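Local coordinates for protein putative aminooxidase (Propionibacterium acnes, PDB 2BAB) that is probably an FAD-dependent fatty acid isomerase of the flavin-containing amine oxidoreductase family, and binds a conjugated octadecadienoic acid, at residues A[312-317]-A[326-331]. Residues are numbered along the deposited sequence; the frame is centred on the assembly and turned at random.
Sequences VYYHRW and TTYLLR. With ODD ((10E,12Z)-octadeca-10,12-dienoic acid), chain F.
Val312 CG1 lies 3.6 Å from Tyr328 CB and also touches CD2 on the near side of the ring. The second methyl is turned elsewhere: CG2, anti to the backbone N of Val312, reaches C5 of the bound octadecadienoic acid at 3.6 Å. The Tyr328 ring presents its CD2 edge to the neighbouring strand, with Val312 O in the ring plane, and offers a face to ligand atom C7, 4.0 Å above the plane and towards the rim. Alongside it, pointing the same way, runs Tyr314, whose CB sits 3.9 Å from Tyr328 CE2; the ring planes are inclined at about 45°, neither stacked nor T-shaped. Thr326 OG1 fits at the Tyr314 ring edge, 3.4 Å from Tyr314 CB, and lies 2.8 Å from Tyr328 OH, within hydrogen-bonding distance.

Strands 312-315 and 325-330 form an antiparallel beta hairpin within the mixed sheet of this flavoprotein. On one face Val312, Tyr328 and Tyr314, the last through CD1 against ligand C4, meet the fatty acid chain, with Thr326 behind them and FAD close to Tyr328. The backbones are joined by Tyr314 N to Thr326 O at 2.8 Å and by a longer, more bent bond from Tyr328 N to Val312 O. On the reverse face Tyr313 CB makes a loose contact with Thr327 CG2, while the Tyr313 ring leads off towards Glu89 and Leu91 of strand 88-91. Arg316 CB lies over the rim of one Tyr314 ring face, and Arg316 NH1 donates to Tyr314 OH at 2.9 Å, the hydroxyl lying in the guanidinium plane.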
loop_
_atom_site.group_PDB
_atom_site.type_symbol
_atom_site.label_atom_id
_atom_site.label_comp_id
_atom_site.label_asym_id
_atom_site.label_seq_id
_atom_site.Cartn_x
_atom_site.Cartn_y
_atom_site.Cartn_z
ATOM N N VAL A 312 4.149 -14.422 -6.622
ATOM C CA VAL A 312 4.450 -14.803 -5.255
ATOM C C VAL A 312 3.191 -15.495 -4.709
ATOM O O VAL A 312 2.080 -15.231 -5.180
ATOM C CB VAL A 312 4.873 -13.566 -4.395
ATOM C CG1 VAL A 312 3.725 -12.561 -4.293
ATOM C CG2 VAL A 312 5.368 -13.995 -3.004
ATOM N N TYR A 313 3.379 -16.428 -3.777
ATOM C CA TYR A 313 2.251 -17.000 -3.022
ATOM C C TYR A 313 2.663 -17.155 -1.564
ATOM O O TYR A 313 3.850 -17.324 -1.267
ATOM C CB TYR A 313 1.747 -18.318 -3.641
ATOM C CG TYR A 313 2.811 -19.390 -3.792
ATOM C CD1 TYR A 313 3.133 -20.226 -2.729
ATOM C CD2 TYR A 313 3.490 -19.573 -5.012
ATOM C CE1 TYR A 313 4.108 -21.203 -2.859
ATOM C CE2 TYR A 313 4.476 -20.545 -5.154
ATOM C CZ TYR A 313 4.777 -21.354 -4.085
ATOM O OH TYR A 313 5.743 -22.311 -4.208
ATOM N N TYR A 314 1.672 -17.110 -0.676
ATOM C CA TYR A 314 1.891 -16.921 0.762
ATOM C C TYR A 314 1.521 -18.169 1.543
ATOM O O TYR A 314 0.353 -18.515 1.679
ATOM C CB TYR A 314 1.086 -15.702 1.235
ATOM C CG TYR A 314 1.104 -15.368 2.728
ATOM C CD1 TYR A 314 2.158 -15.767 3.564
ATOM C CD2 TYR A 314 0.070 -14.625 3.296
ATOM C CE1 TYR A 314 2.162 -15.451 4.927
ATOM C CE2 TYR A 314 0.067 -14.299 4.670
ATOM C CZ TYR A 314 1.106 -14.734 5.477
ATOM O OH TYR A 314 1.135 -14.436 6.816
ATOM N N HIS A 315 2.558 -18.803 2.086
ATOM C CA HIS A 315 2.450 -19.941 3.011
ATOM C C HIS A 315 2.334 -19.407 4.444
ATOM O O HIS A 315 3.340 -19.073 5.080
ATOM C CB HIS A 315 3.712 -20.779 2.809
ATOM C CG HIS A 315 3.791 -22.029 3.622
ATOM N ND1 HIS A 315 4.720 -22.189 4.627
ATOM C CD2 HIS A 315 3.124 -23.205 3.531
ATOM C CE1 HIS A 315 4.621 -23.407 5.123
ATOM N NE2 HIS A 315 3.658 -24.045 4.480
ATOM N N ARG A 316 1.102 -19.290 4.929
ATOM C CA ARG A 316 0.828 -18.629 6.210
ATOM C C ARG A 316 0.810 -19.611 7.382
ATOM O O ARG A 316 1.425 -19.358 8.396
ATOM C CB ARG A 316 -0.526 -17.894 6.162
ATOM C CG ARG A 316 -0.931 -17.175 7.468
ATOM C CD ARG A 316 -2.039 -16.193 7.141
ATOM N NE ARG A 316 -2.673 -15.567 8.289
ATOM C CZ ARG A 316 -2.176 -14.556 9.011
ATOM N NH1 ARG A 316 -0.985 -14.038 8.762
ATOM N NH2 ARG A 316 -2.889 -14.059 10.005
ATOM N N TRP A 317 0.055 -20.698 7.248
ATOM C CA TRP A 317 -0.126 -21.669 8.331
ATOM C C TRP A 317 0.565 -22.985 7.982
ATOM O O TRP A 317 -0.023 -23.877 7.326
ATOM C CB TRP A 317 -1.627 -21.891 8.602
ATOM C CG TRP A 317 -2.370 -20.643 8.979
ATOM C CD1 TRP A 317 -3.398 -20.068 8.290
ATOM C CD2 TRP A 317 -2.189 -19.845 10.168
ATOM N NE1 TRP A 317 -3.856 -18.956 8.962
ATOM C CE2 TRP A 317 -3.139 -18.799 10.117
ATOM C CE3 TRP A 317 -1.323 -19.919 11.267
ATOM C CZ2 TRP A 317 -3.235 -17.816 11.118
ATOM C CZ3 TRP A 317 -1.421 -18.955 12.259
ATOM C CH2 TRP A 317 -2.362 -17.904 12.175
ATOM N N THR A 326 -2.711 -17.866 -0.338
ATOM C CA THR A 326 -3.042 -16.770 -1.230
ATOM C C THR A 326 -1.982 -16.600 -2.327
ATOM O O THR A 326 -0.781 -16.780 -2.081
ATOM C CB THR A 326 -3.209 -15.435 -0.488
ATOM O OG1 THR A 326 -2.197 -15.297 0.521
ATOM C CG2 THR A 326 -4.609 -15.342 0.123
ATOM N N THR A 327 -2.451 -16.276 -3.531
ATOM C CA THR A 327 -1.596 -16.009 -4.678
ATOM C C THR A 327 -1.729 -14.569 -5.074
ATOM O O THR A 327 -2.771 -13.943 -4.793
ATOM C CB THR A 327 -1.955 -16.903 -5.885
ATOM O OG1 THR A 327 -3.291 -16.628 -6.370
ATOM C CG2 THR A 327 -1.859 -18.339 -5.489
ATOM N N TYR A 328 -0.697 -14.054 -5.756
ATOM C CA TYR A 328 -0.622 -12.625 -6.113
ATOM C C TYR A 328 -0.174 -12.418 -7.564
ATOM O O TYR A 328 0.837 -12.989 -8.006
ATOM C CB TYR A 328 0.345 -11.879 -5.166
ATOM C CG TYR A 328 -0.052 -12.056 -3.737
ATOM C CD1 TYR A 328 -0.827 -11.114 -3.087
ATOM C CD2 TYR A 328 0.278 -13.220 -3.042
ATOM C CE1 TYR A 328 -1.225 -11.310 -1.768
ATOM C CE2 TYR A 328 -0.140 -13.423 -1.740
ATOM C CZ TYR A 328 -0.873 -12.465 -1.101
ATOM O OH TYR A 328 -1.291 -12.691 0.198
ATOM N N LEU A 329 -0.920 -11.588 -8.286
ATOM C CA LEU A 329 -0.586 -11.263 -9.676
ATOM C C LEU A 329 -1.079 -9.858 -10.003
ATOM O O LEU A 329 -1.942 -9.328 -9.314
ATOM C CB LEU A 329 -1.161 -12.308 -10.647
ATOM C CG LEU A 329 -2.686 -12.486 -10.709
ATOM C CD1 LEU A 329 -3.323 -11.480 -11.665
ATOM C CD2 LEU A 329 -3.054 -13.944 -11.122
ATOM N N LEU A 330 -0.474 -9.256 -11.025
ATOM C CA LEU A 330 -0.871 -7.932 -11.545
ATOM C C LEU A 330 -1.575 -8.078 -12.894
ATOM O O LEU A 330 -1.167 -8.870 -13.730
ATOM C CB LEU A 330 0.358 -7.033 -11.713
ATOM C CG LEU A 330 0.808 -6.283 -10.463
ATOM C CD1 LEU A 330 2.165 -5.587 -10.676
ATOM C CD2 LEU A 330 -0.300 -5.290 -10.060
ATOM N N ARG A 331 -2.623 -7.291 -13.104
ATOM C CA ARG A 331 -3.367 -7.323 -14.354
ATOM C C ARG A 331 -3.087 -6.149 -15.304
ATOM O O ARG A 331 -3.620 -6.126 -16.407
ATOM C CB ARG A 331 -4.866 -7.392 -14.052
ATOM C CG ARG A 331 -5.266 -8.611 -13.197
ATOM C CD ARG A 331 -6.709 -8.532 -12.754
ATOM N NE ARG A 331 -7.572 -8.224 -13.895
ATOM C CZ ARG A 331 -8.791 -7.710 -13.804
ATOM N NH1 ARG A 331 -9.325 -7.448 -12.621
ATOM N NH2 ARG A 331 -9.483 -7.457 -14.911
HETATM O O2 ODD F . 9.436 -14.619 3.383
HETATM C C1 ODD F . 8.625 -14.016 2.642
HETATM O O1 ODD F . 8.986 -13.001 2.018
HETATM C C2 ODD F . 7.198 -14.515 2.503
HETATM C C3 ODD F . 6.305 -13.497 1.783
HETATM C C4 ODD F . 4.861 -13.976 1.586
HETATM C C5 ODD F . 4.172 -13.372 0.349
HETATM C C6 ODD F . 3.570 -12.021 0.670
HETATM C C7 ODD F . 2.933 -11.207 -0.453
HETATM C C8 ODD F . 3.029 -9.719 -0.048
HETATM C C9 ODD F . 2.099 -8.803 -0.822
HETATM C C10 ODD F . 2.267 -7.298 -0.599
HETATM C C11 ODD F . 3.083 -6.690 0.279
HETATM C C12 ODD F . 3.077 -5.214 0.330
HETATM C C13 ODD F . 3.822 -4.451 1.156
HETATM C C14 ODD F . 4.806 -5.023 2.156
HETATM C C15 ODD F . 5.400 -3.912 3.005
HETATM C C16 ODD F . 6.365 -4.361 4.114
HETATM C C17 ODD F . 7.471 -5.322 3.667
HETATM C C18 ODD F . 8.837 -4.684 3.526
HETATM O O HOH W 1 -2.020 -17.541 2.923
#